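Local coordinates for protein transcriptional regulator, putative, Mar family (Thermotoga maritima, PDB 2ETH) that probably binds DNA and regulates transcription as a dimeric winged-helix regulator of the MarR family, at residues S40-T45 with E83-V88. Numbering follows the deposited sequence.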
loop_
_atom_site.group_PDB
_atom_site.type_symbol
_atom_site.label_atom_id
_atom_site.label_comp_id
_atom_site.label_asym_id
_atom_site.label_seq_id
_atom_site.Cartn_x
_atom_site.Cartn_y
_atom_site.Cartn_z
ATOM N N SER A 40 9.963 -0.728 5.739
ATOM C CA SER A 40 9.170 0.027 6.703
ATOM C C SER A 40 9.688 1.461 6.827
ATOM O O SER A 40 8.948 2.348 7.196
ATOM C CB SER A 40 9.188 -0.659 8.075
ATOM O OG SER A 40 10.454 -0.506 8.688
ATOM N N ASP A 41 10.962 1.654 6.514
ATOM C CA ASP A 41 11.601 2.950 6.522
ATOM C C ASP A 41 11.524 3.749 5.195
ATOM O O ASP A 41 11.831 4.929 5.182
ATOM C CB ASP A 41 13.060 2.732 6.882
ATOM C CG ASP A 41 13.797 4.020 7.096
ATOM O OD1 ASP A 41 13.264 4.891 7.802
ATOM O OD2 ASP A 41 14.908 4.164 6.550
HETATM N N MSE A 42 11.103 3.108 4.098
HETATM C CA MSE A 42 10.945 3.780 2.801
HETATM C C MSE A 42 9.671 4.588 2.743
HETATM O O MSE A 42 8.673 4.196 3.345
HETATM C CB MSE A 42 10.870 2.765 1.655
HETATM C CG MSE A 42 12.152 2.054 1.358
HETATM SE SE MSE A 42 11.963 0.957 -0.182
HETATM C CE MSE A 42 12.266 -0.806 0.570
ATOM N N LYS A 43 9.699 5.680 1.972
ATOM C CA LYS A 43 8.489 6.425 1.649
ATOM C C LYS A 43 7.663 5.659 0.646
ATOM O O LYS A 43 8.159 4.785 -0.098
ATOM C CB LYS A 43 8.788 7.820 1.099
ATOM C CG LYS A 43 9.610 8.733 2.048
ATOM C CD LYS A 43 10.084 9.991 1.314
ATOM C CE LYS A 43 11.329 10.626 1.929
ATOM N NZ LYS A 43 11.045 11.763 2.865
ATOM N N THR A 44 6.384 6.002 0.621
ATOM C CA THR A 44 5.411 5.307 -0.199
ATOM C C THR A 44 5.818 5.302 -1.688
ATOM O O THR A 44 5.840 4.248 -2.313
ATOM C CB THR A 44 3.977 5.909 0.019
ATOM O OG1 THR A 44 3.965 7.291 -0.359
ATOM C CG2 THR A 44 3.552 5.808 1.500
ATOM N N THR A 45 6.198 6.449 -2.252
ATOM C CA THR A 45 6.480 6.497 -3.693
ATOM C C THR A 45 7.869 5.913 -4.021
ATOM O O THR A 45 8.085 5.404 -5.112
ATOM C CB THR A 45 6.260 7.893 -4.311
ATOM O OG1 THR A 45 7.164 8.810 -3.734
ATOM C CG2 THR A 45 4.811 8.424 -4.044
ATOM N N GLU A 83 18.782 5.295 -4.522
ATOM C CA GLU A 83 20.223 5.125 -4.735
ATOM C C GLU A 83 21.048 5.304 -3.486
ATOM O O GLU A 83 21.993 4.567 -3.287
ATOM C CB GLU A 83 20.679 6.057 -5.827
ATOM C CG GLU A 83 22.042 5.786 -6.365
ATOM C CD GLU A 83 22.205 6.375 -7.776
ATOM O OE1 GLU A 83 21.172 6.937 -8.282
ATOM O OE2 GLU A 83 23.333 6.242 -8.369
ATOM N N LYS A 84 20.669 6.228 -2.613
ATOM C CA LYS A 84 21.440 6.395 -1.404
ATOM C C LYS A 84 21.122 5.392 -0.332
ATOM O O LYS A 84 21.969 5.195 0.531
ATOM C CB LYS A 84 21.517 7.842 -0.903
ATOM C CG LYS A 84 20.259 8.569 -0.511
ATOM C CD LYS A 84 20.556 10.109 -0.488
ATOM N N ARG A 85 19.985 4.680 -0.425
ATOM C CA ARG A 85 19.758 3.484 0.407
ATOM C C ARG A 85 20.459 2.251 -0.194
ATOM O O ARG A 85 20.443 1.175 0.400
ATOM C CB ARG A 85 18.278 3.141 0.594
ATOM C CG ARG A 85 17.346 4.281 0.781
ATOM C CD ARG A 85 15.877 3.822 0.774
ATOM N NE ARG A 85 15.334 3.933 2.125
ATOM C CZ ARG A 85 14.773 5.026 2.642
ATOM N NH1 ARG A 85 14.633 6.132 1.935
ATOM N NH2 ARG A 85 14.339 5.009 3.885
ATOM N N GLY A 86 21.054 2.400 -1.375
ATOM C CA GLY A 86 21.890 1.340 -1.941
ATOM C C GLY A 86 21.113 0.244 -2.640
ATOM O O GLY A 86 21.636 -0.861 -2.839
ATOM N N LEU A 87 19.889 0.569 -3.042
ATOM C CA LEU A 87 18.953 -0.401 -3.634
ATOM C C LEU A 87 18.955 -0.425 -5.170
ATOM O O LEU A 87 18.669 -1.447 -5.756
ATOM C CB LEU A 87 17.511 -0.145 -3.136
ATOM C CG LEU A 87 17.267 -0.234 -1.607
ATOM C CD1 LEU A 87 15.842 0.190 -1.319
ATOM C CD2 LEU A 87 17.535 -1.654 -1.069
ATOM N N VAL A 88 19.240 0.704 -5.807
ATOM C CA VAL A 88 19.256 0.819 -7.279
ATOM C C VAL A 88 20.405 1.731 -7.730
ATOM O O VAL A 88 21.021 2.447 -6.926
ATOM C CB VAL A 88 17.952 1.417 -7.847
ATOM C CG1 VAL A 88 16.764 0.697 -7.270
ATOM C CG2 VAL A 88 17.912 2.966 -7.576
#
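M42 and R85 mark the closest backbone approach, and even there the CA atoms stand 9.1 Å apart, so the side chains do the bridging, with R85 reaching as far as the backbone of 41-42, between the end of helix 37-41 with the turn after it and the end of helix 72-84. R85 does most of the reaching. Its chain runs out extended and then bends at chi3 (109°), which delivers the guanidinium to D41. There NH2 of R85 lies 2.9 Å from OD2 of D41, a salt bridge whose hydrogen bond is weak, bent to 124° at the hydrogen, with carboxylate and guanidinium planes turned 58° apart. The same NH2 sits 2.8 Å from the backbone O of D41, but the angle is too poor for a hydrogen bond. M42, a selenomethionine, covers part of one guanidinium face with its CA, offset toward the rim, while its CG packs 3.8 Å from NE of R85. Deeper in, the end of M42 meets L87 tip to tip, SE to CD1 at 4.1 Å; L87 also packs on F50 and I111. Just before it, G86 closes helix 72-84 in a Schellman motif, its N bonded to O of E83, and the chain turns into strand 88-92, the first strand of the wing.

The charges continue past this pair: NH1 of R85 forms a salt bridge with E46 in helix 44-56, and OD1 of D41 forms another with K43 of the second subunit. Replacing R85 by a leucine would probably cost E46 its salt-bridge partner, leave D41 with K43 of the second subunit but without R85 on OD2, and take away the guanidinium that lies against M42. The contact thus sets a small apolar contact, M42 on L87, beside salt bridges that run from E46 through R85 and D41 to the second subunit, linking the end of helix 72-84 to a turn that itself takes part in the dimer interface.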